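Local coordinates for PKS (Streptomyces albus, PDB 4OQJ), which serves as a ketosynthase domain of the AT-less polyketide synthase that makes oxazolomycin, probably joining acyl units by decarboxylative condensation, at the interface of chains A and B. Numbering follows the deposited sequence. Chains: chain A/B, PKS.

Contact 1: the interface of chains A and B. Residues chain A 174, 177, 182-183, 186; chain B 289, 291, 439.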
# COMPACT_ATOMS: atom_id res chain seq x y z
N THR A 174 10.24 -4.16 4.27
CA THR A 174 11.22 -3.52 5.13
C THR A 174 12.52 -4.34 5.32
O THR A 174 13.59 -3.77 5.45
CB THR A 174 10.63 -3.22 6.52
OG1 THR A 174 10.20 -4.45 7.13
CG2 THR A 174 9.47 -2.24 6.38
N ALA A 177 14.38 -3.38 2.38
CA ALA A 177 14.90 -2.02 2.50
C ALA A 177 16.14 -2.01 3.40
O ALA A 177 17.15 -1.35 3.09
CB ALA A 177 13.85 -1.09 3.04
N LEU A 182 17.34 0.64 0.92
CA LEU A 182 16.30 1.37 0.21
C LEU A 182 15.69 2.33 1.22
O LEU A 182 15.17 1.88 2.24
CB LEU A 182 15.25 0.42 -0.37
CG LEU A 182 15.80 -0.81 -1.10
CD1 LEU A 182 14.68 -1.61 -1.71
CD2 LEU A 182 16.81 -0.40 -2.18
N CYS A 183 15.80 3.63 0.97
CA CYS A 183 15.38 4.66 1.93
C CYS A 183 14.09 5.36 1.55
O CYS A 183 13.63 6.27 2.25
CB CYS A 183 16.49 5.69 2.10
SG CYS A 183 18.01 4.93 2.69
N SER A 186 8.83 2.05 2.09
CA SER A 186 8.93 0.61 1.99
C SER A 186 7.69 0.02 2.64
O SER A 186 7.50 0.10 3.86
CB SER A 186 10.22 0.13 2.65
OG SER A 186 11.34 0.76 2.01
N ASN B 289 12.15 5.14 4.67
CA ASN B 289 12.71 4.02 5.42
C ASN B 289 14.13 4.36 5.81
O ASN B 289 14.84 5.06 5.07
CB ASN B 289 12.65 2.72 4.62
CG ASN B 289 13.05 1.51 5.45
OD1 ASN B 289 14.24 1.23 5.66
ND2 ASN B 289 12.05 0.78 5.94
N GLY B 291 16.66 2.48 5.76
CA GLY B 291 17.65 1.83 4.94
C GLY B 291 18.64 1.09 5.83
O GLY B 291 18.26 0.63 6.92
N GLY B 439 11.46 -2.35 11.46
CA GLY B 439 11.78 -2.53 10.05
C GLY B 439 12.11 -1.20 9.38
O GLY B 439 12.54 -1.16 8.22
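In the ketosynthase fold, the dimer-facing end of strand 280-289 meets the loop that leads into strand 186-190 of the partner, and B:Asn289 presses there against A:Cys183, A:Ala177 and A:Ser186. The backbone N of B:Asn289 donates a hydrogen bond to the carbonyl O of A:Cys183 at 3.1 Å. The bond is nearly straight at the hydrogen (175°), yet the donor stands well above the carbonyl plane rather than on a lone pair. With CG anti to the backbone N (chi1 -172°), the side chain of B:Asn289 reaches over helix 171-180, where A:Ala177 CB lies over one face of the carboxamide, 3.6 Å from its CG. The rotation of that amide is set within chain B. Its oxygen OD1 accepts from the backbone N of B:Gly291 at 2.7 Å, while its nitrogen ND2 donates to the carbonyl O of B:Gly439 at 3.0 Å, with this acceptor close to the amide plane. Both ends of the amide are thereby engaged, an example of a side chain pinned by its own chain so that its face serves the partner. On the same side of the amide as A:Ala177, the hydroxyl OG of A:Ser186 packs on B:Asn289 CB at 3.5 Å. Beyond the amide, A:Thr174 CB sits 3.3 Å from the carbonyl O of B:Gly439, a residue of the glycine-rich GIGGTN loop. The thiol sulfur SG of A:Cys183 touches B:Gly291 CA, just past the end of the strand, at 3.9 Å.

Contact 2: the interface of chains A and B. Residues chain A 161, 165; chain B 298, 438.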
# COMPACT_ATOMS: atom_id res chain seq x y z
N TYR A 161 8.27 -13.55 19.23
CA TYR A 161 8.57 -12.24 18.67
C TYR A 161 9.57 -12.38 17.52
O TYR A 161 9.40 -11.79 16.45
CB TYR A 161 9.11 -11.31 19.76
CG TYR A 161 9.56 -9.96 19.25
CD1 TYR A 161 10.86 -9.76 18.82
CD2 TYR A 161 8.68 -8.88 19.22
CE1 TYR A 161 11.28 -8.53 18.35
CE2 TYR A 161 9.09 -7.64 18.76
CZ TYR A 161 10.39 -7.47 18.32
OH TYR A 161 10.81 -6.24 17.86
N ILE A 165 8.82 -11.26 13.46
CA ILE A 165 9.53 -10.32 12.59
C ILE A 165 10.22 -11.03 11.43
O ILE A 165 10.66 -10.37 10.50
CB ILE A 165 10.58 -9.45 13.35
CG1 ILE A 165 11.71 -10.30 13.91
CG2 ILE A 165 9.89 -8.64 14.43
CD1 ILE A 165 12.74 -9.51 14.70
N THR B 298 16.10 -3.91 13.94
CA THR B 298 15.14 -3.37 14.90
C THR B 298 15.61 -2.08 15.60
O THR B 298 14.86 -1.50 16.38
CB THR B 298 14.83 -4.39 16.00
OG1 THR B 298 16.07 -4.87 16.54
CG2 THR B 298 14.00 -5.54 15.45
N ILE B 438 9.01 -0.99 13.48
CA ILE B 438 10.02 -2.04 13.39
C ILE B 438 10.22 -2.34 11.91
O ILE B 438 9.25 -2.54 11.19
CB ILE B 438 9.61 -3.31 14.14
CG1 ILE B 438 9.50 -3.02 15.64
CG2 ILE B 438 10.62 -4.43 13.90
CD1 ILE B 438 10.81 -2.57 16.29
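A:Tyr161, on helix 157-167, points its phenol end at B:Ile438 of the glycine-rich ketosynthase loop GIGGTN and at B:Thr298, illustrating how a long aromatic side chain can bridge two subunits. From CB the chain leaves with CG anti to the backbone N (chi1 175°), and this extension carries the ring away from its own helix toward chain B. Along the ring, one face is backed by A:Ile165, one helical turn further on, whose branch methyl CG2 stands 4.0 Å from the ring plane, displaced toward the rim on the CZ and CE1 side. This neighbour supports the outer half of the ring from within chain A. At the tip, the hydroxyl OH meets the end methyl CD1 of B:Ile438 at 4.0 Å and also lies beside CG1 of the same residue. It touches the methyl CG2 of B:Thr298 at 4.1 Å, with both partner side chains approaching from the opposite direction. Those two chain B groups lean on each other, B:Ile438 CG2 lying 3.9 Å from B:Thr298 CG2, and the threonine methyl also faces A:Ile165 CD1 at 4.2 Å. These are ordinary van der Waals separations, neither tight nor strained. The patch packs the phenol tip of a helix side chain of one subunit onto two loops of the other, a van der Waals contribution to the ketosynthase dimer that may also steady the GIGGTN loop.

Contact 1 and contact 2 have centres about 14 Å apart and belong to one two-fold interface, so each recurs with the chains exchanged. They share no residue, yet B:Ile438 of contact 2 and B:Gly439 of contact 1 are consecutive in the GIGGTN loop, while chain A supplies successive helices, 157-167 and 171-180, and, for contact 1, the loop and strand 186-190 that follow. Contact 1 includes a backbone hydrogen bond between the subunits; contact 2 packs a phenol hydroxyl on methyl groups. Strand 186-190 runs on to the 3-10 helix 192-194, which carries the nucleophilic cysteine of the TACSTS motif, so contact 1 may bear on the active site's shape.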